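Local atomic coordinates of alginate biosynthesis protein AlgX (Pseudomonas aeruginosa, PDB entry 4KNC), a protein that takes part in the O-acetylation of the exopolysaccharide alginate and protects the polymer from degradation as it crosses the periplasm. Residues R54-R68 / A110-A124. Numbering follows the deposited sequence.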
ATOM      1  N   ARG A  54     -16.197  -9.333   8.170  1.00 33.74           N
ATOM      2  CA  ARG A  54     -16.961  -8.505   7.253  1.00 33.55           C
ATOM      3  C   ARG A  54     -17.413  -9.345   6.070  1.00 39.20           C
ATOM      4  O   ARG A  54     -16.799 -10.376   5.763  1.00 35.67           O
ATOM      5  CB  ARG A  54     -16.120  -7.326   6.772  1.00 38.84           C
ATOM      6  CG  ARG A  54     -14.983  -7.699   5.817  1.00 39.41           C
ATOM      7  CD  ARG A  54     -14.639  -6.498   4.956  1.00 45.56           C
ATOM      8  NE  ARG A  54     -13.734  -5.573   5.614  1.00 55.33           N
ATOM      9  CZ  ARG A  54     -13.777  -4.249   5.499  1.00 46.74           C
ATOM     10  NH1 ARG A  54     -14.698  -3.649   4.754  1.00 44.22           N
ATOM     11  NH2 ARG A  54     -12.882  -3.526   6.146  1.00 46.25           N
ATOM     12  N   THR A  55     -18.488  -8.900   5.419  1.00 35.10           N
ATOM     13  CA  THR A  55     -18.973  -9.523   4.184  1.00 39.96           C
ATOM     14  C   THR A  55     -18.898  -8.578   3.003  1.00 34.96           C
ATOM     15  O   THR A  55     -19.200  -8.966   1.882  1.00 42.38           O
ATOM     16  CB  THR A  55     -20.440  -9.977   4.301  1.00 51.47           C
ATOM     17  OG1 THR A  55     -21.254  -8.852   4.661  1.00 63.41           O
ATOM     18  CG2 THR A  55     -20.588 -11.073   5.360  1.00 44.53           C
ATOM     19  N   ASP A  56     -18.502  -7.332   3.240  1.00 35.41           N
ATOM     20  CA  ASP A  56     -18.453  -6.337   2.165  1.00 43.71           C
ATOM     21  C   ASP A  56     -17.025  -6.148   1.667  1.00 44.47           C
ATOM     22  O   ASP A  56     -16.121  -5.986   2.469  1.00 35.27           O
ATOM     23  CB  ASP A  56     -19.012  -5.002   2.664  1.00 51.17           C
ATOM     24  CG  ASP A  56     -18.195  -4.427   3.807  1.00 53.26           C
ATOM     25  OD1 ASP A  56     -18.202  -5.027   4.906  1.00 46.66           O
ATOM     26  OD2 ASP A  56     -17.525  -3.393   3.599  1.00 60.11           O
ATOM     27  N   PHE A  57     -16.820  -6.173   0.347  1.00 41.96           N
ATOM     28  CA  PHE A  57     -15.480  -6.035  -0.230  1.00 33.58           C
ATOM     29  C   PHE A  57     -15.514  -5.137  -1.468  1.00 44.14           C
ATOM     30  O   PHE A  57     -16.569  -4.925  -2.045  1.00 42.49           O
ATOM     31  CB  PHE A  57     -14.902  -7.413  -0.592  1.00 30.44           C
ATOM     32  CG  PHE A  57     -14.656  -8.289   0.601  1.00 31.25           C
ATOM     33  CD1 PHE A  57     -13.511  -8.138   1.354  1.00 28.62           C
ATOM     34  CD2 PHE A  57     -15.581  -9.249   0.979  1.00 31.70           C
ATOM     35  CE1 PHE A  57     -13.282  -8.927   2.480  1.00 37.79           C
ATOM     36  CE2 PHE A  57     -15.361 -10.048   2.096  1.00 33.91           C
ATOM     37  CZ  PHE A  57     -14.203  -9.888   2.847  1.00 38.63           C
ATOM     38  N   GLY A  58     -14.363  -4.610  -1.871  1.00 42.82           N
ATOM     39  CA  GLY A  58     -14.291  -3.803  -3.079  1.00 38.98           C
ATOM     40  C   GLY A  58     -14.287  -2.299  -2.855  1.00 45.33           C
ATOM     41  O   GLY A  58     -13.872  -1.802  -1.801  1.00 42.34           O
ATOM     42  N   THR A  59     -14.745  -1.567  -3.865  1.00 33.60           N
ATOM     43  CA  THR A  59     -14.755  -0.119  -3.817  1.00 38.67           C
ATOM     44  C   THR A  59     -15.834   0.427  -4.754  1.00 40.90           C
ATOM     45  O   THR A  59     -16.551  -0.338  -5.392  1.00 43.64           O
ATOM     46  CB  THR A  59     -13.389   0.461  -4.227  1.00 40.54           C
ATOM     47  OG1 THR A  59     -13.425   1.891  -4.111  1.00 43.23           O
ATOM     48  CG2 THR A  59     -13.052   0.078  -5.669  1.00 37.46           C
ATOM     49  N   SER A  60     -15.936   1.752  -4.827  1.00 38.48           N
ATOM     50  CA  SER A  60     -16.916   2.425  -5.682  1.00 46.82           C
ATOM     51  C   SER A  60     -16.541   2.338  -7.155  1.00 52.48           C
ATOM     52  O   SER A  60     -15.411   1.970  -7.492  1.00 49.59           O
ATOM     53  CB  SER A  60     -16.996   3.898  -5.301  1.00 49.03           C
ATOM     54  OG  SER A  60     -15.794   4.556  -5.651  1.00 50.34           O
ATOM     55  N   ALA A  61     -17.488   2.695  -8.027  1.00 51.79           N
ATOM     56  CA  ALA A  61     -17.260   2.701  -9.467  1.00 49.47           C
ATOM     57  C   ALA A  61     -16.081   3.600  -9.820  1.00 48.18           C
ATOM     58  O   ALA A  61     -15.247   3.264 -10.671  1.00 53.19           O
ATOM     59  CB  ALA A  61     -18.514   3.163 -10.203  1.00 55.08           C
ATOM     60  N   GLU A  62     -16.025   4.746  -9.153  1.00 42.70           N
ATOM     61  CA  GLU A  62     -14.897   5.660  -9.287  1.00 49.09           C
ATOM     62  C   GLU A  62     -13.566   4.983  -8.911  1.00 50.72           C
ATOM     63  O   GLU A  62     -12.548   5.172  -9.581  1.00 47.89           O
ATOM     64  CB  GLU A  62     -15.131   6.919  -8.445  1.00 41.48           C
ATOM     65  CG  GLU A  62     -13.919   7.849  -8.323  1.00 54.97           C
ATOM     66  CD  GLU A  62     -13.508   8.498  -9.646  1.00 73.19           C
ATOM     67  OE1 GLU A  62     -14.260   8.400 -10.643  1.00 75.76           O
ATOM     68  OE2 GLU A  62     -12.418   9.110  -9.685  1.00 80.09           O
ATOM     69  N   GLY A  63     -13.582   4.193  -7.843  1.00 52.00           N
ATOM     70  CA  GLY A  63     -12.405   3.446  -7.437  1.00 45.48           C
ATOM     71  C   GLY A  63     -11.933   2.500  -8.520  1.00 42.27           C
ATOM     72  O   GLY A  63     -10.737   2.431  -8.817  1.00 40.90           O
ATOM     73  N   TRP A  64     -12.872   1.770  -9.117  1.00 39.15           N
ATOM     74  CA  TRP A  64     -12.520   0.843 -10.195  1.00 48.63           C
ATOM     75  C   TRP A  64     -11.961   1.563 -11.422  1.00 43.99           C
ATOM     76  O   TRP A  64     -11.005   1.083 -12.049  1.00 38.18           O
ATOM     77  CB  TRP A  64     -13.688  -0.088 -10.547  1.00 44.59           C
ATOM     78  CG  TRP A  64     -14.002  -1.027  -9.410  1.00 40.99           C
ATOM     79  CD1 TRP A  64     -15.135  -1.050  -8.657  1.00 43.02           C
ATOM     80  CD2 TRP A  64     -13.140  -2.045  -8.872  1.00 37.59           C
ATOM     81  NE1 TRP A  64     -15.044  -2.032  -7.688  1.00 39.62           N
ATOM     82  CE2 TRP A  64     -13.829  -2.659  -7.806  1.00 38.16           C
ATOM     83  CE3 TRP A  64     -11.859  -2.504  -9.196  1.00 39.30           C
ATOM     84  CZ2 TRP A  64     -13.280  -3.704  -7.059  1.00 36.34           C
ATOM     85  CZ3 TRP A  64     -11.323  -3.544  -8.469  1.00 42.57           C
ATOM     86  CH2 TRP A  64     -12.028  -4.128  -7.401  1.00 45.19           C
ATOM     87  N   ARG A  65     -12.523   2.730 -11.735  1.00 45.18           N
ATOM     88  CA  ARG A  65     -11.970   3.549 -12.815  1.00 48.75           C
ATOM     89  C   ARG A  65     -10.550   4.034 -12.517  1.00 42.38           C
ATOM     90  O   ARG A  65      -9.683   4.024 -13.393  1.00 46.64           O
ATOM     91  CB  ARG A  65     -12.873   4.750 -13.128  1.00 54.54           C
ATOM     92  CG  ARG A  65     -14.148   4.383 -13.865  1.00 57.54           C
ATOM     93  CD  ARG A  65     -14.820   5.612 -14.440  1.00 59.92           C
ATOM     94  NE  ARG A  65     -15.070   6.629 -13.426  1.00 56.48           N
ATOM     95  CZ  ARG A  65     -16.193   6.715 -12.721  1.00 58.10           C
ATOM     96  NH1 ARG A  65     -17.175   5.843 -12.920  1.00 62.33           N
ATOM     97  NH2 ARG A  65     -16.336   7.677 -11.822  1.00 58.03           N
ATOM     98  N   GLU A  66     -10.313   4.462 -11.282  1.00 43.76           N
ATOM     99  CA  GLU A  66      -8.990   4.947 -10.904  1.00 47.47           C
ATOM    100  C   GLU A  66      -7.967   3.806 -10.947  1.00 47.24           C
ATOM    101  O   GLU A  66      -6.819   3.996 -11.366  1.00 40.73           O
ATOM    102  CB  GLU A  66      -9.027   5.598  -9.520  1.00 47.46           C
ATOM    103  CG  GLU A  66      -9.720   6.978  -9.489  1.00 52.20           C
ATOM    104  CD  GLU A  66      -9.917   7.507  -8.074  1.00 50.13           C
ATOM    105  OE1 GLU A  66     -10.451   6.756  -7.235  1.00 48.79           O
ATOM    106  OE2 GLU A  66      -9.529   8.662  -7.789  1.00 53.59           O
ATOM    107  N   LEU A  67      -8.393   2.619 -10.523  1.00 45.43           N
ATOM    108  CA  LEU A  67      -7.506   1.463 -10.537  1.00 46.18           C
ATOM    109  C   LEU A  67      -7.133   1.114 -11.972  1.00 44.15           C
ATOM    110  O   LEU A  67      -5.955   0.914 -12.274  1.00 40.60           O
ATOM    111  CB  LEU A  67      -8.131   0.275  -9.806  1.00 35.92           C
ATOM    112  CG  LEU A  67      -8.025   0.349  -8.266  1.00 43.88           C
ATOM    113  CD1 LEU A  67      -8.987  -0.599  -7.577  1.00 33.65           C
ATOM    114  CD2 LEU A  67      -6.605   0.067  -7.818  1.00 30.11           C
ATOM    115  N   ARG A  68      -8.130   1.068 -12.855  1.00 43.34           N
ATOM    116  CA  ARG A  68      -7.859   0.787 -14.278  1.00 44.87           C
ATOM    117  C   ARG A  68      -6.943   1.842 -14.916  1.00 42.17           C
ATOM    118  O   ARG A  68      -6.000   1.506 -15.634  1.00 38.56           O
ATOM    119  CB  ARG A  68      -9.164   0.622 -15.072  1.00 41.86           C
ATOM    120  CG  ARG A  68      -9.071   0.904 -16.571  1.00 53.66           C
ATOM    121  CD  ARG A  68      -8.172  -0.083 -17.334  1.00 57.55           C
ATOM    122  NE  ARG A  68      -8.746  -1.416 -17.522  1.00 57.40           N
ATOM    123  CZ  ARG A  68      -8.205  -2.352 -18.306  1.00 58.25           C
ATOM    124  NH1 ARG A  68      -8.779  -3.541 -18.428  1.00 54.43           N
ATOM    125  NH2 ARG A  68      -7.088  -2.097 -18.980  1.00 56.21           N
ATOM    126  N   ALA A 110     -19.467 -13.581   2.383  1.00 41.30           N
ATOM    127  CA  ALA A 110     -18.157 -12.942   2.395  1.00 38.37           C
ATOM    128  C   ALA A 110     -17.285 -13.468   1.258  1.00 35.48           C
ATOM    129  O   ALA A 110     -16.681 -12.695   0.521  1.00 46.98           O
ATOM    130  CB  ALA A 110     -17.456 -13.158   3.756  1.00 28.93           C
ATOM    131  N   LYS A 111     -17.230 -14.788   1.118  1.00 38.12           N
ATOM    132  CA  LYS A 111     -16.402 -15.426   0.091  1.00 33.55           C
ATOM    133  C   LYS A 111     -16.842 -15.039  -1.320  1.00 37.07           C
ATOM    134  O   LYS A 111     -16.021 -14.753  -2.192  1.00 34.67           O
ATOM    135  CB  LYS A 111     -16.440 -16.947   0.259  1.00 40.38           C
ATOM    136  CG  LYS A 111     -15.809 -17.717  -0.911  1.00 34.24           C
ATOM    137  CD  LYS A 111     -15.908 -19.212  -0.697  1.00 32.31           C
ATOM    138  CE  LYS A 111     -15.386 -19.967  -1.921  1.00 47.63           C
ATOM    139  NZ  LYS A 111     -15.342 -21.432  -1.665  1.00 61.59           N
ATOM    140  N   LYS A 112     -18.152 -15.032  -1.523  1.00 41.72           N
ATOM    141  CA  LYS A 112     -18.749 -14.646  -2.793  1.00 43.17           C
ATOM    142  C   LYS A 112     -18.365 -13.198  -3.135  1.00 46.23           C
ATOM    143  O   LYS A 112     -17.909 -12.895  -4.238  1.00 41.76           O
ATOM    144  CB  LYS A 112     -20.276 -14.775  -2.666  1.00 44.82           C
ATOM    145  CG  LYS A 112     -21.042 -14.613  -3.945  1.00 55.06           C
ATOM    146  CD  LYS A 112     -22.502 -14.270  -3.689  1.00 59.24           C
ATOM    147  CE  LYS A 112     -23.231 -15.380  -2.964  1.00 62.76           C
ATOM    148  NZ  LYS A 112     -24.532 -14.886  -2.421  1.00 62.66           N
ATOM    149  N   ASN A 113     -18.540 -12.297  -2.172  1.00 46.92           N
ATOM    150  CA  ASN A 113     -18.207 -10.894  -2.412  1.00 41.38           C
ATOM    151  C   ASN A 113     -16.713 -10.651  -2.663  1.00 35.20           C
ATOM    152  O   ASN A 113     -16.326  -9.885  -3.554  1.00 43.71           O
ATOM    153  CB  ASN A 113     -18.758 -10.025  -1.283  1.00 39.36           C
ATOM    154  CG  ASN A 113     -20.261  -9.892  -1.361  1.00 45.77           C
ATOM    155  OD1 ASN A 113     -20.844 -10.050  -2.435  1.00 47.23           O
ATOM    156  ND2 ASN A 113     -20.896  -9.621  -0.234  1.00 40.76           N
ATOM    157  N   TYR A 114     -15.880 -11.341  -1.890  1.00 34.89           N
ATOM    158  CA  TYR A 114     -14.441 -11.318  -2.104  1.00 33.78           C
ATOM    159  C   TYR A 114     -14.082 -11.762  -3.532  1.00 38.98           C
ATOM    160  O   TYR A 114     -13.359 -11.057  -4.258  1.00 39.45           O
ATOM    161  CB  TYR A 114     -13.750 -12.207  -1.064  1.00 35.02           C
ATOM    162  CG  TYR A 114     -12.241 -12.229  -1.193  1.00 35.80           C
ATOM    163  CD1 TYR A 114     -11.607 -13.162  -2.003  1.00 33.98           C
ATOM    164  CD2 TYR A 114     -11.453 -11.308  -0.508  1.00 32.49           C
ATOM    165  CE1 TYR A 114     -10.216 -13.188  -2.132  1.00 37.54           C
ATOM    166  CE2 TYR A 114     -10.058 -11.320  -0.626  1.00 36.60           C
ATOM    167  CZ  TYR A 114      -9.449 -12.267  -1.440  1.00 38.82           C
ATOM    168  OH  TYR A 114      -8.081 -12.284  -1.571  1.00 34.17           O
ATOM    169  N   LEU A 115     -14.606 -12.916  -3.952  1.00 35.93           N
ATOM    170  CA  LEU A 115     -14.288 -13.444  -5.290  1.00 31.95           C
ATOM    171  C   LEU A 115     -14.732 -12.499  -6.404  1.00 39.15           C
ATOM    172  O   LEU A 115     -14.007 -12.300  -7.399  1.00 38.96           O
ATOM    173  CB  LEU A 115     -14.920 -14.822  -5.489  1.00 35.07           C
ATOM    174  CG  LEU A 115     -14.227 -15.937  -4.709  1.00 46.35           C
ATOM    175  CD1 LEU A 115     -15.063 -17.192  -4.759  1.00 53.97           C
ATOM    176  CD2 LEU A 115     -12.825 -16.186  -5.271  1.00 37.03           C
ATOM    177  N   ALA A 116     -15.917 -11.911  -6.224  1.00 41.86           N
ATOM    178  CA  ALA A 116     -16.405 -10.881  -7.143  1.00 44.57           C
ATOM    179  C   ALA A 116     -15.416  -9.711  -7.248  1.00 44.58           C
ATOM    180  O   ALA A 116     -15.168  -9.185  -8.342  1.00 41.86           O
ATOM    181  CB  ALA A 116     -17.793 -10.385  -6.705  1.00 36.13           C
ATOM    182  N   THR A 117     -14.848  -9.315  -6.107  1.00 36.81           N
ATOM    183  CA  THR A 117     -13.863  -8.230  -6.086  1.00 31.36           C
ATOM    184  C   THR A 117     -12.573  -8.579  -6.828  1.00 31.81           C
ATOM    185  O   THR A 117     -12.029  -7.767  -7.590  1.00 35.71           O
ATOM    186  CB  THR A 117     -13.540  -7.824  -4.621  1.00 39.69           C
ATOM    187  OG1 THR A 117     -14.725  -7.311  -4.010  1.00 41.30           O
ATOM    188  CG2 THR A 117     -12.445  -6.769  -4.558  1.00 33.94           C
ATOM    189  N   ILE A 118     -12.082  -9.792  -6.598  1.00 34.67           N
ATOM    190  CA  ILE A 118     -10.973 -10.348  -7.375  1.00 35.47           C
ATOM    191  C   ILE A 118     -11.232 -10.254  -8.890  1.00 34.54           C
ATOM    192  O   ILE A 118     -10.362  -9.830  -9.674  1.00 36.38           O
ATOM    193  CB  ILE A 118     -10.758 -11.835  -7.003  1.00 36.59           C
ATOM    194  CG1 ILE A 118     -10.306 -11.960  -5.543  1.00 37.92           C
ATOM    195  CG2 ILE A 118      -9.758 -12.482  -7.928  1.00 33.54           C
ATOM    196  CD1 ILE A 118      -9.077 -11.125  -5.203  1.00 25.79           C
ATOM    197  N   ALA A 119     -12.443 -10.630  -9.288  1.00 37.01           N
ATOM    198  CA  ALA A 119     -12.840 -10.537 -10.697  1.00 44.25           C
ATOM    199  C   ALA A 119     -12.793  -9.095 -11.186  1.00 45.77           C
ATOM    200  O   ALA A 119     -12.369  -8.836 -12.314  1.00 48.80           O
ATOM    201  CB  ALA A 119     -14.223 -11.119 -10.907  1.00 31.75           C
ATOM    202  N   ARG A 120     -13.213  -8.153 -10.341  1.00 37.85           N
ATOM    203  CA  ARG A 120     -13.152  -6.745 -10.750  1.00 38.14           C
ATOM    204  C   ARG A 120     -11.713  -6.240 -10.915  1.00 37.68           C
ATOM    205  O   ARG A 120     -11.411  -5.483 -11.851  1.00 41.57           O
ATOM    206  CB  ARG A 120     -13.960  -5.858  -9.795  1.00 40.45           C
ATOM    207  CG  ARG A 120     -15.443  -6.152  -9.864  1.00 45.26           C
ATOM    208  CD  ARG A 120     -16.291  -5.156  -9.086  1.00 51.03           C
ATOM    209  NE  ARG A 120     -17.712  -5.449  -9.271  1.00 55.35           N
ATOM    210  CZ  ARG A 120     -18.712  -4.720  -8.784  1.00 63.37           C
ATOM    211  NH1 ARG A 120     -18.465  -3.634  -8.063  1.00 64.40           N
ATOM    212  NH2 ARG A 120     -19.969  -5.084  -9.014  1.00 59.76           N
ATOM    213  N   PHE A 121     -10.823  -6.660 -10.015  1.00 35.66           N
ATOM    214  CA  PHE A 121      -9.401  -6.404 -10.221  1.00 39.09           C
ATOM    215  C   PHE A 121      -8.970  -6.894 -11.604  1.00 34.97           C
ATOM    216  O   PHE A 121      -8.322  -6.152 -12.356  1.00 35.13           O
ATOM    217  CB  PHE A 121      -8.527  -7.069  -9.140  1.00 39.20           C
ATOM    218  CG  PHE A 121      -8.434  -6.287  -7.849  1.00 35.06           C
ATOM    219  CD1 PHE A 121      -7.901  -5.008  -7.831  1.00 31.10           C
ATOM    220  CD2 PHE A 121      -8.863  -6.845  -6.651  1.00 35.46           C
ATOM    221  CE1 PHE A 121      -7.820  -4.287  -6.643  1.00 32.03           C
ATOM    222  CE2 PHE A 121      -8.774  -6.144  -5.462  1.00 38.50           C
ATOM    223  CZ  PHE A 121      -8.255  -4.859  -5.452  1.00 34.70           C
ATOM    224  N   ARG A 122      -9.320  -8.138 -11.944  1.00 37.43           N
ATOM    225  CA  ARG A 122      -8.951  -8.667 -13.278  1.00 39.18           C
ATOM    226  C   ARG A 122      -9.519  -7.839 -14.420  1.00 37.23           C
ATOM    227  O   ARG A 122      -8.847  -7.591 -15.429  1.00 34.98           O
ATOM    228  CB  ARG A 122      -9.425 -10.100 -13.454  1.00 46.72           C
ATOM    229  CG  ARG A 122      -8.813 -11.026 -12.479  1.00 55.28           C
ATOM    230  CD  ARG A 122      -8.343 -12.297 -13.130  1.00 52.86           C
ATOM    231  NE  ARG A 122      -7.867 -13.173 -12.071  1.00 51.66           N
ATOM    232  CZ  ARG A 122      -8.669 -13.944 -11.354  1.00 48.38           C
ATOM    233  NH1 ARG A 122      -9.968 -13.961 -11.620  1.00 44.31           N
ATOM    234  NH2 ARG A 122      -8.174 -14.705 -10.391  1.00 47.62           N
ATOM    235  N   GLN A 123     -10.761  -7.401 -14.251  1.00 39.49           N
ATOM    236  CA  GLN A 123     -11.429  -6.615 -15.278  1.00 35.81           C
ATOM    237  C   GLN A 123     -10.719  -5.272 -15.456  1.00 43.30           C
ATOM    238  O   GLN A 123     -10.762  -4.678 -16.522  1.00 45.52           O
ATOM    239  CB  GLN A 123     -12.898  -6.418 -14.902  1.00 39.85           C
ATOM    240  CG  GLN A 123     -13.752  -5.865 -16.019  1.00 50.66           C
ATOM    241  CD  GLN A 123     -15.199  -5.655 -15.602  1.00 64.10           C
ATOM    242  OE1 GLN A 123     -15.538  -5.710 -14.414  1.00 64.83           O
ATOM    243  NE2 GLN A 123     -16.063  -5.416 -16.584  1.00 68.72           N
ATOM    244  N   ALA A 124     -10.061  -4.789 -14.405  1.00 45.36           N
ATOM    245  CA  ALA A 124      -9.277  -3.562 -14.533  1.00 35.49           C
ATOM    246  C   ALA A 124      -7.905  -3.787 -15.216  1.00 35.55           C
ATOM    247  O   ALA A 124      -7.113  -2.845 -15.369  1.00 39.74           O
ATOM    248  CB  ALA A 124      -9.106  -2.886 -13.157  1.00 37.47           C
TER
HETATM  249  O   HOH W   1     -16.604  -3.376  -5.567  1.00 50.24           O
HETATM  250  O   HOH W   2     -11.377  -1.287 -17.047  1.00 58.04           O
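Trp64 lies with one face of its indole on Arg120: CB of Arg120 sits 3.5 Å from the centroid of the six-membered ring and 12° off its normal, a CH-pi contact, while Thr59 CG2 covers the opposite face. The Arg120 chain runs extended from CG to NE and brings the guanidinium edge-on to Trp64 NE1, with the two planes roughly at right angles. Water 1 joins these ends, accepting from Trp64 NE1 at 3.0 Å, from Thr59 N and, weakly, from Arg120 NH1. The far edge of the indole points into the face of Phe121, a T-shaped pair with centroids 5.1 Å apart. Within the SGNH hydrolase-like domain, this packing joins helix 61-76 and the loop before it to helix 107-123, whose inner side rests on Tyr85 of strand 80-85, an edge strand of the parallel sheet. Upstream the CH-pi contact recurs but the edge-to-face roles are reversed: Tyr114 CB lies over the face of Phe57, and the Tyr114 ring, swung anti to the backbone N, turns its edge to the Phe57 ring, planes at 90°; its OH is hydrogen-bonded to the backbone O of Tyr85. Asn113 ND2 gives Thr55 O a nearly straight bond (2.8 Å, 165°), the acceptor lying close to the amide plane. At the C-terminal end of helix 107-123, Arg68, bent at chi2 and chi3, donates from NH1 to Gln123 O at 3.0 Å, while Ala124 O stands over its guanidinium face and Asp72 takes NH2 in a salt bridge.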